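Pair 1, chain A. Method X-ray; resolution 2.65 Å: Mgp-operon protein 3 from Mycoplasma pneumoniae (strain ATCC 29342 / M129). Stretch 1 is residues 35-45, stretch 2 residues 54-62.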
# COMPACT_ATOMS: atom_id res chain seq x y z
N HIS A 35 24.37 0.55 20.70
CA HIS A 35 25.67 -0.01 20.30
C HIS A 35 25.59 -0.60 18.89
O HIS A 35 26.03 -1.72 18.63
CB HIS A 35 26.21 -1.00 21.35
CG HIS A 35 26.25 -0.45 22.73
ND1 HIS A 35 27.31 0.32 23.17
CD2 HIS A 35 25.35 -0.58 23.73
CE1 HIS A 35 27.03 0.63 24.43
NE2 HIS A 35 25.86 0.12 24.81
N LEU A 36 24.97 0.18 17.98
CA LEU A 36 24.77 -0.20 16.59
C LEU A 36 25.69 0.56 15.65
O LEU A 36 26.15 1.66 15.97
CB LEU A 36 23.30 -0.04 16.18
CG LEU A 36 22.32 -1.04 16.78
CD1 LEU A 36 20.91 -0.61 16.55
CD2 LEU A 36 22.51 -2.44 16.21
N HIS A 37 25.95 -0.05 14.49
CA HIS A 37 26.78 0.47 13.41
C HIS A 37 26.23 1.83 12.89
O HIS A 37 25.01 1.99 12.79
CB HIS A 37 26.84 -0.57 12.27
CG HIS A 37 27.82 -0.22 11.20
ND1 HIS A 37 27.47 0.58 10.12
CD2 HIS A 37 29.14 -0.52 11.10
CE1 HIS A 37 28.57 0.72 9.40
NE2 HIS A 37 29.60 0.07 9.94
N PRO A 38 27.13 2.79 12.51
CA PRO A 38 26.66 4.09 12.00
C PRO A 38 25.67 4.08 10.83
O PRO A 38 24.96 5.06 10.65
CB PRO A 38 27.96 4.80 11.59
CG PRO A 38 29.00 4.17 12.42
CD PRO A 38 28.60 2.75 12.59
N SER A 39 25.62 2.98 10.04
CA SER A 39 24.69 2.86 8.90
C SER A 39 23.22 2.74 9.32
O SER A 39 22.33 2.91 8.47
CB SER A 39 25.07 1.68 8.01
OG SER A 39 24.96 0.45 8.72
N TYR A 40 22.97 2.43 10.61
CA TYR A 40 21.62 2.32 11.13
C TYR A 40 20.94 3.67 11.17
O TYR A 40 21.57 4.69 11.45
CB TYR A 40 21.56 1.61 12.47
CG TYR A 40 21.64 0.10 12.35
CD1 TYR A 40 20.50 -0.65 12.06
CD2 TYR A 40 22.84 -0.58 12.54
CE1 TYR A 40 20.56 -2.04 11.94
CE2 TYR A 40 22.91 -1.96 12.44
CZ TYR A 40 21.77 -2.69 12.14
OH TYR A 40 21.83 -4.06 12.07
N GLU A 41 19.65 3.67 10.84
CA GLU A 41 18.81 4.84 10.72
C GLU A 41 17.49 4.58 11.46
O GLU A 41 16.88 3.53 11.28
CB GLU A 41 18.59 5.12 9.22
CG GLU A 41 17.62 6.24 8.86
CD GLU A 41 16.78 5.98 7.62
OE1 GLU A 41 16.85 6.81 6.68
OE2 GLU A 41 16.04 4.96 7.58
N LEU A 42 17.08 5.54 12.33
CA LEU A 42 15.83 5.46 13.08
C LEU A 42 14.67 5.74 12.12
O LEU A 42 14.63 6.79 11.49
CB LEU A 42 15.86 6.41 14.29
CG LEU A 42 14.53 6.65 15.01
CD1 LEU A 42 14.03 5.41 15.71
CD2 LEU A 42 14.66 7.79 16.00
N VAL A 43 13.75 4.75 11.97
CA VAL A 43 12.60 4.76 11.04
C VAL A 43 11.30 5.13 11.74
O VAL A 43 10.49 5.85 11.17
CB VAL A 43 12.43 3.42 10.29
CG1 VAL A 43 11.65 3.61 9.00
CG2 VAL A 43 13.77 2.77 9.99
N ASP A 44 11.07 4.59 12.94
CA ASP A 44 9.86 4.82 13.73
C ASP A 44 10.18 4.60 15.19
O ASP A 44 11.14 3.90 15.51
CB ASP A 44 8.71 3.87 13.28
CG ASP A 44 7.31 4.24 13.76
OD1 ASP A 44 7.16 5.31 14.41
OD2 ASP A 44 6.36 3.47 13.48
N TRP A 45 9.39 5.20 16.07
CA TRP A 45 9.55 5.09 17.52
C TRP A 45 8.23 5.41 18.20
O TRP A 45 7.43 6.17 17.67
CB TRP A 45 10.67 6.04 18.02
CG TRP A 45 10.43 7.48 17.66
CD1 TRP A 45 10.68 8.08 16.46
CD2 TRP A 45 9.84 8.47 18.50
NE1 TRP A 45 10.28 9.40 16.50
CE2 TRP A 45 9.76 9.66 17.74
CE3 TRP A 45 9.37 8.47 19.82
CZ2 TRP A 45 9.26 10.85 18.28
CZ3 TRP A 45 8.86 9.65 20.35
CH2 TRP A 45 8.81 10.82 19.58
N VAL A 54 10.16 2.51 22.66
CA VAL A 54 10.40 1.49 21.64
C VAL A 54 10.83 2.19 20.34
O VAL A 54 10.18 3.16 19.94
CB VAL A 54 9.14 0.60 21.44
CG1 VAL A 54 9.38 -0.48 20.40
CG2 VAL A 54 8.69 -0.01 22.77
N ALA A 55 11.92 1.73 19.71
CA ALA A 55 12.43 2.30 18.46
C ALA A 55 12.61 1.23 17.38
O ALA A 55 12.73 0.05 17.70
CB ALA A 55 13.74 3.04 18.71
N LEU A 56 12.61 1.63 16.10
CA LEU A 56 12.79 0.77 14.94
C LEU A 56 13.94 1.33 14.10
O LEU A 56 13.90 2.49 13.68
CB LEU A 56 11.50 0.70 14.10
CG LEU A 56 11.50 -0.20 12.86
CD1 LEU A 56 11.83 -1.64 13.20
CD2 LEU A 56 10.17 -0.13 12.14
N VAL A 57 14.96 0.51 13.88
CA VAL A 57 16.15 0.92 13.12
C VAL A 57 16.48 -0.06 11.99
O VAL A 57 16.34 -1.28 12.17
CB VAL A 57 17.39 1.19 14.03
CG1 VAL A 57 17.21 2.43 14.90
CG2 VAL A 57 17.74 -0.03 14.88
N ARG A 58 16.98 0.46 10.87
CA ARG A 58 17.40 -0.33 9.72
C ARG A 58 18.70 0.21 9.13
O ARG A 58 19.02 1.36 9.34
CB ARG A 58 16.27 -0.40 8.66
CG ARG A 58 16.00 0.90 7.92
CD ARG A 58 14.76 0.81 7.07
NE ARG A 58 14.42 2.12 6.50
CZ ARG A 58 13.36 2.36 5.76
NH1 ARG A 58 12.51 1.39 5.46
NH2 ARG A 58 13.13 3.58 5.29
N SER A 59 19.44 -0.63 8.40
CA SER A 59 20.70 -0.23 7.78
C SER A 59 20.66 -0.42 6.28
O SER A 59 20.13 -1.44 5.81
CB SER A 59 21.87 -1.01 8.39
OG SER A 59 23.01 -1.00 7.55
N ALA A 60 21.23 0.54 5.52
CA ALA A 60 21.32 0.49 4.06
C ALA A 60 22.37 -0.55 3.60
O ALA A 60 22.57 -0.76 2.40
CB ALA A 60 21.68 1.87 3.52
N LEU A 61 23.03 -1.19 4.57
CA LEU A 61 24.03 -2.21 4.29
C LEU A 61 23.45 -3.61 4.36
O LEU A 61 24.18 -4.57 4.11
CB LEU A 61 25.24 -2.07 5.23
CG LEU A 61 26.19 -0.91 4.95
CD1 LEU A 61 27.14 -0.72 6.09
CD2 LEU A 61 26.96 -1.10 3.65
N VAL A 62 22.14 -3.75 4.67
CA VAL A 62 21.47 -5.05 4.74
C VAL A 62 21.43 -5.68 3.33
O VAL A 62 21.15 -4.98 2.36
CB VAL A 62 20.08 -4.97 5.43
CG1 VAL A 62 19.01 -4.30 4.56
CG2 VAL A 62 19.61 -6.35 5.89

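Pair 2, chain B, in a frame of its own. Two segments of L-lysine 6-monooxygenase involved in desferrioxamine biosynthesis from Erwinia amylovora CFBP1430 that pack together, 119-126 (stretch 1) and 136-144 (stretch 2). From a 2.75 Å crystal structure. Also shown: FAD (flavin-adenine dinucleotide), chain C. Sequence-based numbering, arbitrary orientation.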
# COMPACT_ATOMS: atom_id res chain seq x y z
N TRP B 119 14.89 -39.91 9.98
CA TRP B 119 15.93 -38.97 10.40
C TRP B 119 17.19 -39.70 10.87
O TRP B 119 17.20 -40.92 10.99
CB TRP B 119 15.40 -38.04 11.49
CG TRP B 119 14.24 -37.23 11.04
CD1 TRP B 119 12.93 -37.42 11.36
CD2 TRP B 119 14.28 -36.12 10.14
NE1 TRP B 119 12.15 -36.49 10.72
CE2 TRP B 119 12.95 -35.68 9.97
CE3 TRP B 119 15.31 -35.45 9.47
CZ2 TRP B 119 12.62 -34.59 9.15
CZ3 TRP B 119 15.00 -34.37 8.65
CH2 TRP B 119 13.66 -33.95 8.50
N ASN B 120 18.26 -38.94 11.13
CA ASN B 120 19.53 -39.49 11.63
C ASN B 120 20.09 -40.61 10.73
O ASN B 120 20.57 -41.61 11.21
CB ASN B 120 19.39 -39.95 13.09
CG ASN B 120 19.09 -38.80 14.04
OD1 ASN B 120 18.07 -38.79 14.72
ND2 ASN B 120 19.99 -37.79 14.07
N THR B 121 20.04 -40.39 9.43
CA THR B 121 20.41 -41.39 8.43
C THR B 121 21.25 -40.74 7.33
O THR B 121 20.71 -40.15 6.39
CB THR B 121 19.12 -41.99 7.83
OG1 THR B 121 18.22 -42.32 8.88
CG2 THR B 121 19.41 -43.23 7.02
N ARG B 122 22.57 -40.83 7.46
CA ARG B 122 23.49 -40.24 6.49
C ARG B 122 23.74 -41.27 5.40
O ARG B 122 24.25 -42.35 5.66
CB ARG B 122 24.80 -39.83 7.16
CG ARG B 122 25.83 -39.17 6.25
CD ARG B 122 26.99 -38.56 7.03
NE ARG B 122 27.78 -39.60 7.71
CZ ARG B 122 27.83 -39.82 9.03
NH1 ARG B 122 27.16 -39.07 9.91
NH2 ARG B 122 28.59 -40.81 9.50
N VAL B 123 23.35 -40.93 4.18
CA VAL B 123 23.65 -41.77 3.02
C VAL B 123 25.12 -41.59 2.68
O VAL B 123 25.58 -40.45 2.56
CB VAL B 123 22.77 -41.38 1.82
CG1 VAL B 123 23.24 -42.07 0.54
CG2 VAL B 123 21.32 -41.70 2.12
N GLU B 124 25.83 -42.71 2.54
CA GLU B 124 27.28 -42.71 2.32
C GLU B 124 27.69 -43.15 0.93
O GLU B 124 28.70 -42.67 0.40
CB GLU B 124 28.02 -43.55 3.38
CG GLU B 124 27.67 -43.13 4.81
CD GLU B 124 28.84 -42.77 5.71
OE1 GLU B 124 29.94 -43.32 5.50
OE2 GLU B 124 28.61 -41.98 6.66
N TYR B 125 26.94 -44.08 0.34
CA TYR B 125 27.24 -44.59 -1.00
C TYR B 125 25.95 -45.07 -1.67
O TYR B 125 25.04 -45.57 -1.01
CB TYR B 125 28.26 -45.72 -0.89
CG TYR B 125 28.89 -46.18 -2.20
CD1 TYR B 125 29.79 -45.35 -2.90
CD2 TYR B 125 28.62 -47.46 -2.73
CE1 TYR B 125 30.39 -45.78 -4.09
CE2 TYR B 125 29.20 -47.90 -3.91
CZ TYR B 125 30.08 -47.06 -4.59
OH TYR B 125 30.66 -47.50 -5.76
N VAL B 126 25.88 -44.89 -2.99
CA VAL B 126 24.78 -45.40 -3.80
C VAL B 126 25.38 -46.13 -4.99
O VAL B 126 26.39 -45.71 -5.53
CB VAL B 126 23.86 -44.26 -4.31
CG1 VAL B 126 22.71 -44.83 -5.11
CG2 VAL B 126 23.33 -43.43 -3.15
N ARG B 136 20.90 -49.34 -4.84
CA ARG B 136 21.26 -49.79 -3.50
C ARG B 136 21.87 -48.60 -2.78
O ARG B 136 22.90 -48.11 -3.21
CB ARG B 136 22.27 -50.93 -3.62
CG ARG B 136 22.86 -51.45 -2.32
CD ARG B 136 23.82 -52.61 -2.57
NE ARG B 136 23.17 -53.71 -3.29
CZ ARG B 136 22.33 -54.59 -2.75
NH1 ARG B 136 22.01 -54.55 -1.44
NH2 ARG B 136 21.79 -55.54 -3.52
N VAL B 137 21.23 -48.15 -1.71
CA VAL B 137 21.62 -46.93 -0.98
C VAL B 137 22.16 -47.32 0.39
O VAL B 137 21.40 -47.79 1.23
CB VAL B 137 20.39 -46.01 -0.78
CG1 VAL B 137 20.72 -44.80 0.10
CG2 VAL B 137 19.83 -45.58 -2.12
N ARG B 138 23.46 -47.11 0.63
CA ARG B 138 24.08 -47.47 1.90
C ARG B 138 24.08 -46.27 2.86
O ARG B 138 24.71 -45.25 2.59
CB ARG B 138 25.50 -48.00 1.69
CG ARG B 138 25.97 -48.99 2.77
CD ARG B 138 27.37 -49.55 2.49
NE ARG B 138 28.37 -48.47 2.46
CZ ARG B 138 29.33 -48.28 1.53
NH1 ARG B 138 29.49 -49.12 0.50
NH2 ARG B 138 30.14 -47.23 1.64
N SER B 139 23.36 -46.42 3.97
CA SER B 139 23.26 -45.39 5.00
C SER B 139 24.07 -45.73 6.24
O SER B 139 24.52 -46.87 6.42
CB SER B 139 21.80 -45.20 5.40
OG SER B 139 21.41 -46.09 6.43
N THR B 140 24.22 -44.73 7.10
CA THR B 140 24.87 -44.87 8.40
C THR B 140 24.02 -44.10 9.40
O THR B 140 23.77 -42.92 9.19
CB THR B 140 26.30 -44.29 8.38
OG1 THR B 140 27.17 -45.15 7.61
CG2 THR B 140 26.89 -44.16 9.78
N ASP B 141 23.58 -44.75 10.48
CA ASP B 141 22.84 -44.05 11.54
C ASP B 141 23.77 -43.11 12.30
O ASP B 141 24.79 -43.55 12.84
CB ASP B 141 22.16 -45.04 12.49
CG ASP B 141 21.26 -44.35 13.52
OD1 ASP B 141 20.09 -44.05 13.21
OD2 ASP B 141 21.74 -44.09 14.64
N THR B 142 23.44 -41.82 12.33
CA THR B 142 24.30 -40.81 12.91
C THR B 142 24.51 -40.97 14.41
O THR B 142 25.59 -40.68 14.90
CB THR B 142 23.72 -39.39 12.69
OG1 THR B 142 23.39 -39.17 11.31
CG2 THR B 142 24.73 -38.31 13.15
N VAL B 143 23.49 -41.42 15.13
CA VAL B 143 23.56 -41.55 16.59
C VAL B 143 24.32 -42.83 16.99
O VAL B 143 25.15 -42.79 17.89
CB VAL B 143 22.16 -41.46 17.26
CG1 VAL B 143 22.14 -41.98 18.70
CG2 VAL B 143 21.64 -40.02 17.22
N SER B 144 24.02 -43.95 16.31
CA SER B 144 24.55 -45.27 16.69
C SER B 144 25.66 -45.85 15.80
O SER B 144 26.28 -46.83 16.16
CB SER B 144 23.40 -46.28 16.72
OG SER B 144 23.11 -46.78 15.42
PA FAD C . 17.86 -28.03 2.20
O1A FAD C . 17.58 -27.29 3.49
O2A FAD C . 19.20 -27.86 1.53
O5B FAD C . 17.61 -29.59 2.53
C5B FAD C . 18.61 -30.59 2.34
C4B FAD C . 18.62 -31.65 3.44
O4B FAD C . 19.31 -32.81 2.96
C3B FAD C . 19.35 -31.19 4.69
O3B FAD C . 18.54 -31.50 5.84
C2B FAD C . 20.68 -31.94 4.65
O2B FAD C . 21.22 -32.25 5.94
C1B FAD C . 20.31 -33.21 3.91
N9A FAD C . 21.44 -33.96 3.30
C8A FAD C . 22.42 -33.51 2.48
N7A FAD C . 23.25 -34.53 2.14
C5A FAD C . 22.80 -35.66 2.74
C6A FAD C . 23.20 -37.09 2.81
N6A FAD C . 24.29 -37.55 2.14
N1A FAD C . 22.44 -37.93 3.56
C2A FAD C . 21.35 -37.50 4.23
N3A FAD C . 20.94 -36.22 4.22
C4A FAD C . 21.61 -35.27 3.50
N1 FAD C . 12.97 -19.76 -1.40
C2 FAD C . 11.68 -19.33 -1.48
O2 FAD C . 11.00 -19.70 -2.46
N3 FAD C . 11.13 -18.52 -0.55
C4 FAD C . 11.82 -18.10 0.53
O4 FAD C . 11.28 -17.35 1.37
C4X FAD C . 13.23 -18.53 0.70
N5 FAD C . 13.97 -18.14 1.75
C5X FAD C . 15.26 -18.54 1.87
C6 FAD C . 15.98 -18.11 2.98
C7 FAD C . 17.30 -18.49 3.18
C7M FAD C . 18.06 -18.00 4.39
C8 FAD C . 17.96 -19.37 2.17
C8M FAD C . 19.39 -19.80 2.36
C9 FAD C . 17.25 -19.81 1.06
C9A FAD C . 15.91 -19.44 0.85
N10 FAD C . 15.13 -19.87 -0.28
C10 FAD C . 13.79 -19.41 -0.37
C1' FAD C . 15.65 -20.76 -1.36
C2' FAD C . 15.32 -22.25 -1.11
O2' FAD C . 13.94 -22.40 -0.73
C3' FAD C . 16.22 -22.92 -0.05
O3' FAD C . 17.59 -22.87 -0.46
C4' FAD C . 15.84 -24.38 0.23
O4' FAD C . 16.25 -24.73 1.56
C5' FAD C . 16.47 -25.36 -0.75
O5' FAD C . 15.70 -26.56 -0.78
P FAD C . 16.36 -27.96 -0.38
O1P FAD C . 15.28 -29.02 -0.44
O2P FAD C . 17.56 -28.06 -1.28
O3P FAD C . 16.68 -27.59 1.17

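The sharpest difference between these two antiparallel strand pairs lies in where their charged side chains find partners. In pair 1 the salt bridge spans the strands, joining A:Glu41 OE2 to A:Arg58 NE at 3.4 Å, a weak hydrogen bond. In pair 2 it runs along one strand: B:Arg122, which matches A:Glu41, places NE 2.7 Å from OE2 of B:Glu124, two residues on. The partner position across the sheet, A:Arg58 in pair 1, is B:Thr140 in pair 2, whose CG2 lies 3.8 Å from B:Arg122 NH2. An ionic link across the strands is thus replaced by van der Waals contact.

Beneath these differences the backbones agree closely, superposing at 0.7 Å over 14 central residues. The strands meet at 142° in pair 1 and 140° in pair 2, and bury similar areas, 738 and 758 Å². Both also carry a beta bulge at the same place. A:Leu42 pairs with A:Val57 and A:Asp44 with A:Leu56, leaving A:Val43 as the extra residue; B:Val123 pairs with B:Ser139 and B:Tyr125 with B:Arg138, leaving B:Glu124. One carbonyl receives the amide of the extra residue in each case, with A:Val43 N 2.8 Å from A:Leu56 O and B:Glu124 N 2.8 Å from B:Arg138 O. The next residue then closes the ladder through its own carbonyl: A:Leu56 N to A:Asp44 O is 2.8 Å, and B:Arg138 N to B:Tyr125 O is 2.7 Å. These bonds use main-chain atoms, and the same bulge is found here with different residues at the matched positions.

The extra residue directs its CA-to-CB bond toward the other strand in both pairs, but its side chain is used differently. A:Val43 packs CG2 against A:Arg58 CG at 3.6 Å, while its CG1 lies over one face of the guanidinium. B:Glu124 reaches its CD to 3.5 Å from B:Thr140 OG1 and also serves B:Arg122. At the next matched positions, A:Leu56 and A:Asp44 meet CB to CB at 4.3 Å, whereas B:Arg138 brings NH2 to 3.5 Å from B:Tyr125 CB, which sits over a guanidinium face.

The opposite face is more apolar in pair 1. There A:Tyr40 receives A:Ser59 CB over its ring, 3.9 Å from the centroid, and A:Leu42 CD1 meets A:Ala55 CB at 3.8 Å. The matching B:Thr121 is smaller, its CG2 touching B:Ser139 CB at 3.5 Å, while B:Val123 CG1 and B:Val137 CG1 meet at 3.7 Å. At this diagonal contact the bulk is divided differently: a leucine reaches a small alanine in pair 1, and two valines share the space in pair 2.

B:Val123 has a further role, as its main chain holds the FAD adenine through B:Val123 N to N1A and FAD N6A to B:Val123 O, each 3.2 Å. The general lesson is that backbone hydrogen bonds can fix a bulged register while side chains fill the same positions by different chemistry.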